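Local structure of beta-galactosidase/beta-glucuronidase (Faecalibacterium prausnitzii L2-6, 6MVF) at residues A511-E515 against V598-S602; R277-V281 against P425-T429; Y66-G71 against I136-D142; E490-W495 against R543-V548. The protein is an FMN-binding beta-glucuronidase of glycoside hydrolase family 2 from a human gut bacterium, probably removing terminal beta-linked sugars from its substrates. All blocks are in the same frame, centred on the assembly; numbering follows the deposited sequence.

All four contacts are partly buried, and three of them involve the TIM barrel. Contact 2 lies at the N-terminal end of the barrel strands and is largely apolar around one leucine, with two buried arginines beside it. Contacts 1 and 4, with centres about 19 Å apart, alternate along the chain. Contact 1 ties a barrel helix to the C-terminal beta domain through charge, whereas contact 4 joins two excursions on the barrel's other end, beside a second subunit. Contact 3 stands apart in the sugar-binding domain and is the one built on strand pairing. It combines backbone pairing with side-chain bonds, whereas in the other three every direct link involves a side chain.

Contact 1: residues A511-E515 against V598-S602; sequences ALYHE and VKVYS
Helix 511-515 and strand 598-602, which meet through Glu-515, Lys-599 and Tyr-601, run at 41° to each other with their axes 12.5 Å apart, a separation bridged wholly by side chains. Glu-515 reaches out along an extended chain, CG anti to its carbonyl carbon (chi1 -78°), and brings OE2 between the two strand residues. Lys-599 comes from the opposite direction and forms a salt bridge, NZ to OE2 of Glu-515 at 2.8 Å, using the lone pair on the side of the other oxygen. The same OE2 accepts a hydrogen bond from the hydroxyl of Tyr-601, although its length as modelled is too short to be reliable. OE2 sits at the edge of the tyrosine ring, near its plane, and the carboxylate is turned 71° from that ring. If both bonds are real, two donors share OE2 and would probably restrict the carboxylate. Two aliphatic groups of the helix crowd the polar atoms: CB of Ala-511 lies 3.5 Å from OH of Tyr-601, and CD2 of Leu-512 is 3.7 Å from NZ of Lys-599. Tyr-601 also packs on Tyr-569 and Val-570 of helix 566-575, which covers this side of the interface. Helix 507-522 belongs to the TIM barrel and strand 596-602 to the DUF4982 region, so a salt bridge and a tyrosine hydrogen bond share one carboxylate oxygen where barrel and beta domain meet.

Contact 2: residues R277-V281 against P425-T429; sequences RSYTV and PTRLT
Tyr-279 and Leu-428 reach toward each other's strand and overlap along their lengths at the N-terminal end of the TIM barrel strands, where the hairpin of strands 279-282 and 286-289 meets the start of barrel strand 428-433. The leucine methyl CD1 comes to the edge of the tyrosine ring, near its plane, 3.7 Å from CE2 of Tyr-279. The same methyl touches Val-281, whose CG2 lies 3.8 Å away from Leu-428 CD1, so one branch of the leucine serves both hairpin residues. Phe-393 of the neighbouring barrel strand packs against both aliphatic side chains and extends the apolar patch. Tyr-279 reaches over because its CG sits between the backbone N and the carbonyl carbon (chi1 60°), which sends the ring toward segment 425-429; its OH ends 3.3 Å from CA of Arg-427. On the other side of this ring the guanidinium of Arg-277 offers a face to CE1 of Tyr-279. The two arginines approach at about a right angle, their guanidinium planes 73° apart. Their like charges are probably moderated by separate partners: NE of Arg-277 bonds to Pro-389 O, while NE of Arg-427 bonds to Ile-391 O and its NH1 forms a salt bridge with Asp-424. Arg-427 also makes a cation-pi contact with Tyr-386, a residue of the FMN pocket, and its side chain lies about 8 Å from the flavin nucleotide. A water links the two segments beside the arginines, accepting from NH2 of Arg-277 at 2.6 Å and donating to the backbone O of Thr-426.

Contact 3: residues Y66-G71 against I136-D142; sequences YLRTTG and IEVSNED
Arg-68 passes at a slant across the Asn-140 side chain, its guanidinium 59° from the amide plane, and grips the backbone O of that residue with NE and NH2, each at 2.9 Å. The acceptor lies near the guanidinium plane, so this side-on grip fixes the rotation of the group. It sits where the antiparallel strands 70-78 and 131-139 part, in the beta-sandwich sugar-binding domain of the family. Gly-71 and Val-138 make a hydrogen-bonded pair, with Gly-71 N to Val-138 O at 2.9 Å; Thr-70 and Ser-139 follow as a non-hydrogen-bonded pair. At the next position one backbone bond remains, Asn-140 N to Thr-69 O, while OD1 of Asn-140, in place of a carbonyl, receives Thr-69 N at 2.9 Å, nearly in line with its C=O. This amide is brought over Arg-68 and Thr-69 by placing CG between the backbone N and the carbonyl carbon (chi1 70°). Its ND2 donates to Phe-155 O and also lies at the edge of the Tyr-66 ring, whose hydroxyl is bonded to Phe-155 N; a loop is thereby tied to the strand ends. Ser-139 builds an ST turn just there, OG accepting from Glu-141 N at 3.2 Å.

Contact 4: residues E490-W495 against R543-V548; sequences EGIINW and RSEGGV
Trp-495 donates its indole NE1-H to the backbone O of Gly-546 at 2.8 Å, with the oxygen near the ring plane and an N-H...O angle of 153°. Beside it Ile-492 points its CD1 at the same turn, 3.5 Å from Gly-546 O and 3.9 Å from CG2 of Val-548, the two side chains lying antiparallel. Glu-490 approaches Arg-543 as a long ion pair, OE2 to NH1 at 3.7 Å, with the oxygen well out of the guanidinium plane; a water lies 2.7 Å from OE2 of Glu-490 and takes a weak bond from NH1 of Arg-543. That NH1 bonds to OE1 of Glu-545 at 2.9 Å, completing a three-residue charge network.

Two tight turns carry the indole, its carbonyl acceptor and the Ile-492/Val-548 contact. A type I turn spans Ile-492 to Trp-495, and a type I' turn, with Gly-546 and Gly-547 at positive phi, closes the 543-549 hairpin. Further out, Asp-152 forms a salt bridge with Arg-543, while Asn-263 and Asn-264 of the second subunit bond to segment 490-495. With Glu-490, Glu-545 and Asp-152 gathered round one guanidinium, Arg-543 probably offsets part of their mutual repulsion, while directional hold comes from the indole bond.

Contact 1: residues A511-E515 against V598-S602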
loop_
_atom_site.group_PDB
_atom_site.type_symbol
_atom_site.label_atom_id
_atom_site.label_comp_id
_atom_site.label_asym_id
_atom_site.label_seq_id
_atom_site.Cartn_x
_atom_site.Cartn_y
_atom_site.Cartn_z
ATOM N N ALA A 511 -29.179 20.582 -21.895
ATOM C CA ALA A 511 -28.562 19.737 -22.919
ATOM C C ALA A 511 -28.713 20.345 -24.308
ATOM O O ALA A 511 -27.783 20.270 -25.118
ATOM C CB ALA A 511 -29.149 18.322 -22.887
ATOM N N LEU A 512 -29.870 20.959 -24.599
ATOM C CA LEU A 512 -30.066 21.645 -25.876
ATOM C C LEU A 512 -29.109 22.818 -26.024
ATOM O O LEU A 512 -28.562 23.049 -27.103
ATOM C CB LEU A 512 -31.513 22.139 -26.007
ATOM C CG LEU A 512 -32.624 21.126 -26.270
ATOM C CD1 LEU A 512 -33.986 21.807 -26.168
ATOM C CD2 LEU A 512 -32.460 20.464 -27.630
ATOM N N TYR A 513 -28.930 23.592 -24.957
ATOM C CA TYR A 513 -27.989 24.702 -24.979
ATOM C C TYR A 513 -26.581 24.220 -25.343
ATOM O O TYR A 513 -25.916 24.801 -26.214
ATOM C CB TYR A 513 -28.010 25.402 -23.611
ATOM C CG TYR A 513 -26.957 26.465 -23.440
ATOM C CD1 TYR A 513 -25.675 26.129 -23.034
ATOM C CD2 TYR A 513 -27.241 27.807 -23.702
ATOM C CE1 TYR A 513 -24.699 27.096 -22.895
ATOM C CE2 TYR A 513 -26.276 28.789 -23.560
ATOM C CZ TYR A 513 -25.005 28.423 -23.155
ATOM O OH TYR A 513 -24.033 29.369 -22.994
ATOM N N HIS A 514 -26.118 23.137 -24.697
ATOM C CA HIS A 514 -24.758 22.663 -24.931
ATOM C C HIS A 514 -24.631 21.833 -26.201
ATOM O O HIS A 514 -23.545 21.784 -26.787
ATOM C CB HIS A 514 -24.264 21.881 -23.725
ATOM C CG HIS A 514 -23.900 22.749 -22.566
ATOM N ND1 HIS A 514 -22.900 23.697 -22.634
ATOM C CD2 HIS A 514 -24.410 22.830 -21.316
ATOM C CE1 HIS A 514 -22.796 24.309 -21.468
ATOM N NE2 HIS A 514 -23.703 23.802 -20.650
ATOM N N GLU A 515 -25.711 21.192 -26.654
ATOM C CA GLU A 515 -25.711 20.622 -28.000
ATOM C C GLU A 515 -25.324 21.675 -29.034
ATOM O O GLU A 515 -24.482 21.428 -29.909
ATOM C CB GLU A 515 -27.081 20.021 -28.330
ATOM C CG GLU A 515 -27.321 18.650 -27.695
ATOM C CD GLU A 515 -28.779 18.179 -27.789
ATOM O OE1 GLU A 515 -29.537 18.633 -28.681
ATOM O OE2 GLU A 515 -29.167 17.342 -26.952
ATOM N N VAL A 598 -36.402 9.909 -27.680
ATOM C CA VAL A 598 -35.289 9.291 -26.971
ATOM C C VAL A 598 -34.011 9.756 -27.653
ATOM O O VAL A 598 -33.740 9.384 -28.799
ATOM C CB VAL A 598 -35.394 7.761 -26.966
ATOM C CG1 VAL A 598 -34.178 7.166 -26.347
ATOM C CG2 VAL A 598 -36.671 7.309 -26.236
ATOM N N LYS A 599 -33.233 10.582 -26.973
ATOM C CA LYS A 599 -32.035 11.144 -27.573
ATOM C C LYS A 599 -30.814 10.336 -27.159
ATOM O O LYS A 599 -30.710 9.904 -26.008
ATOM C CB LYS A 599 -31.867 12.598 -27.163
ATOM C CG LYS A 599 -31.024 13.408 -28.113
ATOM C CD LYS A 599 -30.707 14.747 -27.501
ATOM C CE LYS A 599 -31.906 15.347 -26.810
ATOM N NZ LYS A 599 -31.935 16.809 -27.088
ATOM N N VAL A 600 -29.899 10.116 -28.109
ATOM C CA VAL A 600 -28.645 9.413 -27.858
ATOM C C VAL A 600 -27.471 10.300 -28.267
ATOM O O VAL A 600 -27.478 10.926 -29.335
ATOM C CB VAL A 600 -28.576 8.050 -28.582
ATOM C CG1 VAL A 600 -27.278 7.372 -28.259
ATOM C CG2 VAL A 600 -29.721 7.165 -28.172
ATOM N N TYR A 601 -26.463 10.353 -27.400
ATOM C CA TYR A 601 -25.171 10.956 -27.693
ATOM C C TYR A 601 -24.135 9.857 -27.897
ATOM O O TYR A 601 -24.103 8.880 -27.141
ATOM C CB TYR A 601 -24.730 11.867 -26.552
ATOM C CG TYR A 601 -25.745 12.915 -26.197
ATOM C CD1 TYR A 601 -26.382 13.644 -27.192
ATOM C CD2 TYR A 601 -26.076 13.173 -24.874
ATOM C CE1 TYR A 601 -27.303 14.616 -26.886
ATOM C CE2 TYR A 601 -27.018 14.146 -24.553
ATOM C CZ TYR A 601 -27.621 14.861 -25.574
ATOM O OH TYR A 601 -28.547 15.838 -25.294
ATOM N N SER A 602 -23.293 10.011 -28.919
ATOM C CA SER A 602 -22.265 9.015 -29.191
ATOM C C SER A 602 -21.138 9.641 -30.002
ATOM O O SER A 602 -21.374 10.524 -30.829
ATOM C CB SER A 602 -22.845 7.811 -29.936
ATOM O OG SER A 602 -21.833 6.839 -30.087
#

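Contact 2: residues R277-V281 against P425-T429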
loop_
_atom_site.group_PDB
_atom_site.type_symbol
_atom_site.label_atom_id
_atom_site.label_comp_id
_atom_site.label_asym_id
_atom_site.label_seq_id
_atom_site.Cartn_x
_atom_site.Cartn_y
_atom_site.Cartn_z
ATOM N N ARG A 277 7.279 22.746 -23.632
ATOM C CA ARG A 277 6.321 23.006 -24.697
ATOM C C ARG A 277 6.465 24.444 -25.142
ATOM O O ARG A 277 6.848 25.312 -24.361
ATOM C CB ARG A 277 4.864 22.750 -24.275
ATOM C CG ARG A 277 4.241 23.814 -23.404
ATOM C CD ARG A 277 4.634 23.616 -21.974
ATOM N NE ARG A 277 4.125 24.653 -21.088
ATOM C CZ ARG A 277 4.677 25.855 -20.972
ATOM N NH1 ARG A 277 5.736 26.161 -21.725
ATOM N NH2 ARG A 277 4.160 26.752 -20.123
ATOM N N SER A 278 6.151 24.677 -26.409
ATOM C CA SER A 278 5.910 26.008 -26.935
ATOM C C SER A 278 4.495 26.037 -27.492
ATOM O O SER A 278 3.889 24.992 -27.744
ATOM C CB SER A 278 6.927 26.384 -28.017
ATOM O OG SER A 278 6.977 25.396 -29.040
ATOM N N TYR A 279 3.964 27.244 -27.671
ATOM C CA TYR A 279 2.570 27.374 -28.062
ATOM C C TYR A 279 2.321 28.775 -28.603
ATOM O O TYR A 279 3.006 29.735 -28.245
ATOM C CB TYR A 279 1.611 27.053 -26.896
ATOM C CG TYR A 279 1.756 27.933 -25.666
ATOM C CD1 TYR A 279 2.690 27.641 -24.680
ATOM C CD2 TYR A 279 0.937 29.042 -25.476
ATOM C CE1 TYR A 279 2.830 28.433 -23.550
ATOM C CE2 TYR A 279 1.067 29.847 -24.341
ATOM C CZ TYR A 279 2.021 29.529 -23.379
ATOM O OH TYR A 279 2.159 30.301 -22.245
ATOM N N THR A 280 1.322 28.875 -29.475
ATOM C CA THR A 280 0.976 30.124 -30.125
ATOM C C THR A 280 -0.538 30.234 -30.173
ATOM O O THR A 280 -1.246 29.221 -30.229
ATOM C CB THR A 280 1.577 30.199 -31.543
ATOM O OG1 THR A 280 1.275 28.989 -32.251
ATOM C CG2 THR A 280 3.098 30.350 -31.484
ATOM N N VAL A 281 -1.028 31.470 -30.102
ATOM C CA VAL A 281 -2.413 31.792 -30.429
ATOM C C VAL A 281 -2.399 32.880 -31.488
ATOM O O VAL A 281 -1.760 33.922 -31.297
ATOM C CB VAL A 281 -3.223 32.257 -29.205
ATOM C CG1 VAL A 281 -4.656 32.498 -29.618
ATOM C CG2 VAL A 281 -3.155 31.245 -28.071
ATOM N N PRO A 425 7.706 36.555 -19.156
ATOM C CA PRO A 425 7.430 36.780 -20.583
ATOM C C PRO A 425 7.128 35.507 -21.360
ATOM O O PRO A 425 6.748 35.592 -22.536
ATOM C CB PRO A 425 8.719 37.451 -21.083
ATOM C CG PRO A 425 9.786 37.031 -20.099
ATOM C CD PRO A 425 9.084 36.914 -18.773
ATOM N N THR A 426 7.267 34.338 -20.742
ATOM C CA THR A 426 7.048 33.071 -21.421
ATOM C C THR A 426 5.576 32.681 -21.488
ATOM O O THR A 426 5.263 31.610 -22.016
ATOM C CB THR A 426 7.822 31.933 -20.723
ATOM O OG1 THR A 426 7.089 31.489 -19.577
ATOM C CG2 THR A 426 9.212 32.364 -20.277
ATOM N N ARG A 427 4.664 33.484 -20.958
ATOM C CA ARG A 427 3.257 33.124 -20.996
ATOM C C ARG A 427 2.410 34.272 -21.533
ATOM O O ARG A 427 2.778 35.449 -21.452
ATOM C CB ARG A 427 2.749 32.681 -19.609
ATOM C CG ARG A 427 3.290 31.314 -19.167
ATOM C CD ARG A 427 2.768 30.931 -17.799
ATOM N NE ARG A 427 3.083 29.550 -17.422
ATOM C CZ ARG A 427 4.182 29.173 -16.778
ATOM N NH1 ARG A 427 5.104 30.066 -16.447
ATOM N NH2 ARG A 427 4.354 27.897 -16.464
ATOM N N LEU A 428 1.268 33.890 -22.099
ATOM C CA LEU A 428 0.284 34.832 -22.613
ATOM C C LEU A 428 -0.600 35.371 -21.493
ATOM O O LEU A 428 -0.932 34.655 -20.547
ATOM C CB LEU A 428 -0.573 34.139 -23.669
ATOM C CG LEU A 428 0.249 33.611 -24.842
ATOM C CD1 LEU A 428 -0.630 32.822 -25.766
ATOM C CD2 LEU A 428 0.955 34.759 -25.585
ATOM N N THR A 429 -0.988 36.638 -21.602
ATOM C CA THR A 429 -1.984 37.207 -20.702
ATOM C C THR A 429 -3.359 37.173 -21.364
ATOM O O THR A 429 -3.481 37.212 -22.594
ATOM C CB THR A 429 -1.622 38.639 -20.290
ATOM O OG1 THR A 429 -1.486 39.466 -21.453
ATOM C CG2 THR A 429 -0.301 38.650 -19.538
HETATM O O HOH W 1 5.521 28.920 -20.571
#

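Contact 3: residues Y66-G71 against I136-D142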
loop_
_atom_site.group_PDB
_atom_site.type_symbol
_atom_site.label_atom_id
_atom_site.label_comp_id
_atom_site.label_asym_id
_atom_site.label_seq_id
_atom_site.Cartn_x
_atom_site.Cartn_y
_atom_site.Cartn_z
ATOM N N TYR A 66 -23.945 33.491 5.034
ATOM C CA TYR A 66 -22.902 32.642 5.613
ATOM C C TYR A 66 -22.052 33.484 6.552
ATOM O O TYR A 66 -21.845 34.680 6.315
ATOM C CB TYR A 66 -22.010 31.970 4.551
ATOM C CG TYR A 66 -21.184 32.895 3.660
ATOM C CD1 TYR A 66 -21.733 33.477 2.518
ATOM C CD2 TYR A 66 -19.848 33.147 3.933
ATOM C CE1 TYR A 66 -20.980 34.299 1.690
ATOM C CE2 TYR A 66 -19.085 33.974 3.103
ATOM C CZ TYR A 66 -19.662 34.547 1.986
ATOM O OH TYR A 66 -18.905 35.357 1.170
ATOM N N LEU A 67 -21.551 32.851 7.617
ATOM C CA LEU A 67 -20.868 33.596 8.672
ATOM C C LEU A 67 -19.572 34.188 8.131
ATOM O O LEU A 67 -18.621 33.457 7.823
ATOM C CB LEU A 67 -20.602 32.696 9.879
ATOM C CG LEU A 67 -19.688 33.239 10.995
ATOM C CD1 LEU A 67 -20.249 34.500 11.651
ATOM C CD2 LEU A 67 -19.407 32.155 12.033
ATOM N N ARG A 68 -19.528 35.512 8.008
ATOM C CA ARG A 68 -18.291 36.231 7.725
ATOM C C ARG A 68 -17.862 36.940 9.002
ATOM O O ARG A 68 -18.665 37.654 9.614
ATOM C CB ARG A 68 -18.464 37.220 6.568
ATOM C CG ARG A 68 -19.109 36.584 5.325
ATOM C CD ARG A 68 -19.199 37.558 4.156
ATOM N NE ARG A 68 -17.868 38.070 3.852
ATOM C CZ ARG A 68 -17.560 38.803 2.791
ATOM N NH1 ARG A 68 -18.508 39.127 1.915
ATOM N NH2 ARG A 68 -16.304 39.206 2.612
ATOM N N THR A 69 -16.609 36.719 9.414
ATOM C CA THR A 69 -16.136 37.149 10.730
ATOM C C THR A 69 -14.678 36.766 10.949
ATOM O O THR A 69 -13.997 36.307 10.027
ATOM C CB THR A 69 -16.974 36.531 11.850
ATOM O OG1 THR A 69 -16.680 37.188 13.091
ATOM C CG2 THR A 69 -16.687 35.014 11.981
ATOM N N THR A 70 -14.203 36.900 12.176
ATOM C CA THR A 70 -12.860 36.475 12.534
ATOM C C THR A 70 -12.919 35.197 13.364
ATOM O O THR A 70 -13.576 35.156 14.411
ATOM C CB THR A 70 -12.133 37.584 13.282
ATOM O OG1 THR A 70 -12.183 38.781 12.481
ATOM C CG2 THR A 70 -10.673 37.162 13.548
ATOM N N GLY A 71 -12.251 34.157 12.872
ATOM C CA GLY A 71 -12.015 32.930 13.619
ATOM C C GLY A 71 -10.538 32.820 13.958
ATOM O O GLY A 71 -9.679 33.078 13.113
ATOM N N ILE A 136 -3.301 31.730 14.707
ATOM C CA ILE A 136 -3.594 32.316 13.395
ATOM C C ILE A 136 -4.996 32.920 13.435
ATOM O O ILE A 136 -6.000 32.194 13.460
ATOM C CB ILE A 136 -3.477 31.296 12.256
ATOM C CG1 ILE A 136 -2.120 30.590 12.295
ATOM C CG2 ILE A 136 -3.681 31.997 10.904
ATOM C CD1 ILE A 136 -2.079 29.256 11.537
ATOM N N GLU A 137 -5.063 34.248 13.436
ATOM C CA GLU A 137 -6.325 34.956 13.284
ATOM C C GLU A 137 -6.653 35.051 11.807
ATOM O O GLU A 137 -5.829 35.520 11.021
ATOM C CB GLU A 137 -6.237 36.358 13.885
ATOM C CG GLU A 137 -6.402 36.414 15.390
ATOM C CD GLU A 137 -6.414 37.842 15.940
ATOM O OE1 GLU A 137 -5.751 38.065 16.986
ATOM O OE2 GLU A 137 -7.085 38.723 15.329
ATOM N N VAL A 138 -7.855 34.615 11.435
ATOM C CA VAL A 138 -8.304 34.601 10.050
ATOM C C VAL A 138 -9.640 35.328 9.960
ATOM O O VAL A 138 -10.544 35.071 10.757
ATOM C CB VAL A 138 -8.444 33.160 9.527
ATOM C CG1 VAL A 138 -8.907 33.154 8.070
ATOM C CG2 VAL A 138 -7.150 32.419 9.694
ATOM N N SER A 139 -9.775 36.210 8.985
ATOM C CA SER A 139 -11.015 36.940 8.771
ATOM C C SER A 139 -11.428 36.832 7.312
ATOM O O SER A 139 -10.625 37.122 6.417
ATOM C CB SER A 139 -10.865 38.408 9.152
ATOM O OG SER A 139 -12.037 39.122 8.773
ATOM N N ASN A 140 -12.683 36.438 7.070
ATOM C CA ASN A 140 -13.246 36.497 5.725
ATOM C C ASN A 140 -14.229 37.660 5.556
ATOM O O ASN A 140 -15.117 37.615 4.694
ATOM C CB ASN A 140 -13.887 35.159 5.353
ATOM C CG ASN A 140 -15.159 34.865 6.133
ATOM O OD1 ASN A 140 -15.355 35.352 7.242
ATOM N ND2 ASN A 140 -16.027 34.042 5.545
ATOM N N GLU A 141 -14.074 38.711 6.360
ATOM C CA GLU A 141 -14.857 39.932 6.220
ATOM C C GLU A 141 -14.278 40.816 5.122
ATOM O O GLU A 141 -13.072 40.778 4.841
ATOM C CB GLU A 141 -14.884 40.700 7.546
ATOM C CG GLU A 141 -15.853 40.119 8.577
ATOM C CD GLU A 141 -15.626 40.630 10.005
ATOM O OE1 GLU A 141 -14.485 40.509 10.551
ATOM O OE2 GLU A 141 -16.613 41.142 10.583
ATOM N N ASP A 142 -15.156 41.613 4.500
ATOM C CA ASP A 142 -14.747 42.625 3.520
ATOM C C ASP A 142 -13.815 43.666 4.150
ATOM O O ASP A 142 -13.840 43.900 5.361
ATOM C CB ASP A 142 -15.996 43.303 2.954
ATOM C CG ASP A 142 -15.751 43.987 1.619
ATOM O OD1 ASP A 142 -14.610 43.945 1.103
ATOM O OD2 ASP A 142 -16.724 44.559 1.077
HETATM O O HOH W 2 -18.072 41.499 0.068
#

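Contact 4: residues E490-W495 against R543-V548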
loop_
_atom_site.group_PDB
_atom_site.type_symbol
_atom_site.label_atom_id
_atom_site.label_comp_id
_atom_site.label_asym_id
_atom_site.label_seq_id
_atom_site.Cartn_x
_atom_site.Cartn_y
_atom_site.Cartn_z
ATOM N N GLU A 490 -28.340 26.718 -16.624
ATOM C CA GLU A 490 -28.663 25.932 -15.447
ATOM C C GLU A 490 -29.370 24.658 -15.853
ATOM O O GLU A 490 -30.088 24.612 -16.851
ATOM C CB GLU A 490 -29.541 26.712 -14.476
ATOM C CG GLU A 490 -28.898 28.015 -14.016
ATOM C CD GLU A 490 -28.238 27.879 -12.673
ATOM O OE1 GLU A 490 -28.544 26.856 -12.008
ATOM O OE2 GLU A 490 -27.433 28.784 -12.301
ATOM N N GLY A 491 -29.126 23.613 -15.074
ATOM C CA GLY A 491 -29.772 22.328 -15.193
ATOM C C GLY A 491 -29.952 21.741 -13.804
ATOM O O GLY A 491 -28.981 21.503 -13.074
ATOM N N ILE A 492 -31.204 21.538 -13.415
ATOM C CA ILE A 492 -31.548 20.973 -12.121
ATOM C C ILE A 492 -32.251 19.656 -12.417
ATOM O O ILE A 492 -33.301 19.647 -13.066
ATOM C CB ILE A 492 -32.399 21.957 -11.307
ATOM C CG1 ILE A 492 -31.560 23.233 -11.103
ATOM C CG2 ILE A 492 -32.830 21.357 -9.989
ATOM C CD1 ILE A 492 -32.166 24.295 -10.230
ATOM N N ILE A 493 -31.642 18.532 -12.018
ATOM C CA ILE A 493 -31.960 17.276 -12.706
ATOM C C ILE A 493 -33.225 16.590 -12.186
ATOM O O ILE A 493 -33.581 15.508 -12.659
ATOM C CB ILE A 493 -30.775 16.282 -12.694
ATOM C CG1 ILE A 493 -30.233 16.027 -11.286
ATOM C CG2 ILE A 493 -29.670 16.753 -13.592
ATOM C CD1 ILE A 493 -29.009 15.140 -11.266
ATOM N N ASN A 494 -33.943 17.207 -11.253
ATOM C CA ASN A 494 -35.292 16.719 -10.975
ATOM C C ASN A 494 -36.377 17.351 -11.859
ATOM O O ASN A 494 -37.481 16.789 -11.923
ATOM C CB ASN A 494 -35.644 16.911 -9.493
ATOM C CG ASN A 494 -35.698 18.364 -9.086
ATOM O OD1 ASN A 494 -34.665 18.988 -8.878
ATOM N ND2 ASN A 494 -36.910 18.913 -8.964
ATOM N N TRP A 495 -36.100 18.480 -12.557
ATOM C CA TRP A 495 -37.052 19.075 -13.505
ATOM C C TRP A 495 -36.856 18.490 -14.901
ATOM O O TRP A 495 -35.721 18.381 -15.380
ATOM C CB TRP A 495 -36.913 20.600 -13.582
ATOM C CG TRP A 495 -36.842 21.309 -12.274
ATOM C CD1 TRP A 495 -35.890 22.206 -11.888
ATOM C CD2 TRP A 495 -37.754 21.190 -11.168
ATOM N NE1 TRP A 495 -36.147 22.648 -10.603
ATOM C CE2 TRP A 495 -37.282 22.039 -10.143
ATOM C CE3 TRP A 495 -38.919 20.448 -10.946
ATOM C CZ2 TRP A 495 -37.927 22.164 -8.924
ATOM C CZ3 TRP A 495 -39.557 20.566 -9.734
ATOM C CH2 TRP A 495 -39.067 21.416 -8.737
ATOM N N ARG A 543 -27.587 32.663 -3.902
ATOM C CA ARG A 543 -28.491 32.208 -4.961
ATOM C C ARG A 543 -29.793 31.634 -4.419
ATOM O O ARG A 543 -29.803 30.889 -3.436
ATOM C CB ARG A 543 -27.833 31.133 -5.825
ATOM C CG ARG A 543 -26.794 31.648 -6.778
ATOM C CD ARG A 543 -27.422 32.072 -8.067
ATOM N NE ARG A 543 -26.390 32.536 -8.975
ATOM C CZ ARG A 543 -26.517 32.567 -10.289
ATOM N NH1 ARG A 543 -27.641 32.141 -10.858
ATOM N NH2 ARG A 543 -25.505 33.005 -11.026
ATOM N N SER A 544 -30.889 31.924 -5.118
ATOM C CA SER A 544 -32.156 31.240 -4.864
ATOM C C SER A 544 -32.966 31.282 -6.151
ATOM O O SER A 544 -33.438 32.349 -6.545
ATOM C CB SER A 544 -32.916 31.886 -3.701
ATOM O OG SER A 544 -34.152 31.225 -3.462
ATOM N N GLU A 545 -33.126 30.133 -6.801
ATOM C CA GLU A 545 -33.822 30.047 -8.082
ATOM C C GLU A 545 -33.892 28.591 -8.521
ATOM O O GLU A 545 -33.070 27.763 -8.120
ATOM C CB GLU A 545 -33.135 30.883 -9.167
ATOM C CG GLU A 545 -31.754 30.400 -9.583
ATOM C CD GLU A 545 -30.954 31.485 -10.323
ATOM O OE1 GLU A 545 -30.308 32.308 -9.640
ATOM O OE2 GLU A 545 -30.983 31.527 -11.579
ATOM N N GLY A 546 -34.881 28.294 -9.360
ATOM C CA GLY A 546 -35.088 26.937 -9.818
ATOM C C GLY A 546 -35.486 25.957 -8.732
ATOM O O GLY A 546 -35.377 24.746 -8.937
ATOM N N GLY A 547 -35.969 26.442 -7.586
ATOM C CA GLY A 547 -36.352 25.570 -6.495
ATOM C C GLY A 547 -35.196 25.060 -5.664
ATOM O O GLY A 547 -35.352 24.077 -4.937
ATOM N N VAL A 548 -34.029 25.685 -5.767
ATOM C CA VAL A 548 -32.840 25.302 -5.022
ATOM C C VAL A 548 -32.214 26.571 -4.490
ATOM O O VAL A 548 -32.145 27.577 -5.204
ATOM C CB VAL A 548 -31.828 24.539 -5.904
ATOM C CG1 VAL A 548 -30.537 24.267 -5.142
ATOM C CG2 VAL A 548 -32.443 23.247 -6.447
HETATM O O HOH W 3 -30.195 26.743 -8.959
HETATM O O HOH W 4 -28.673 29.253 -9.898
#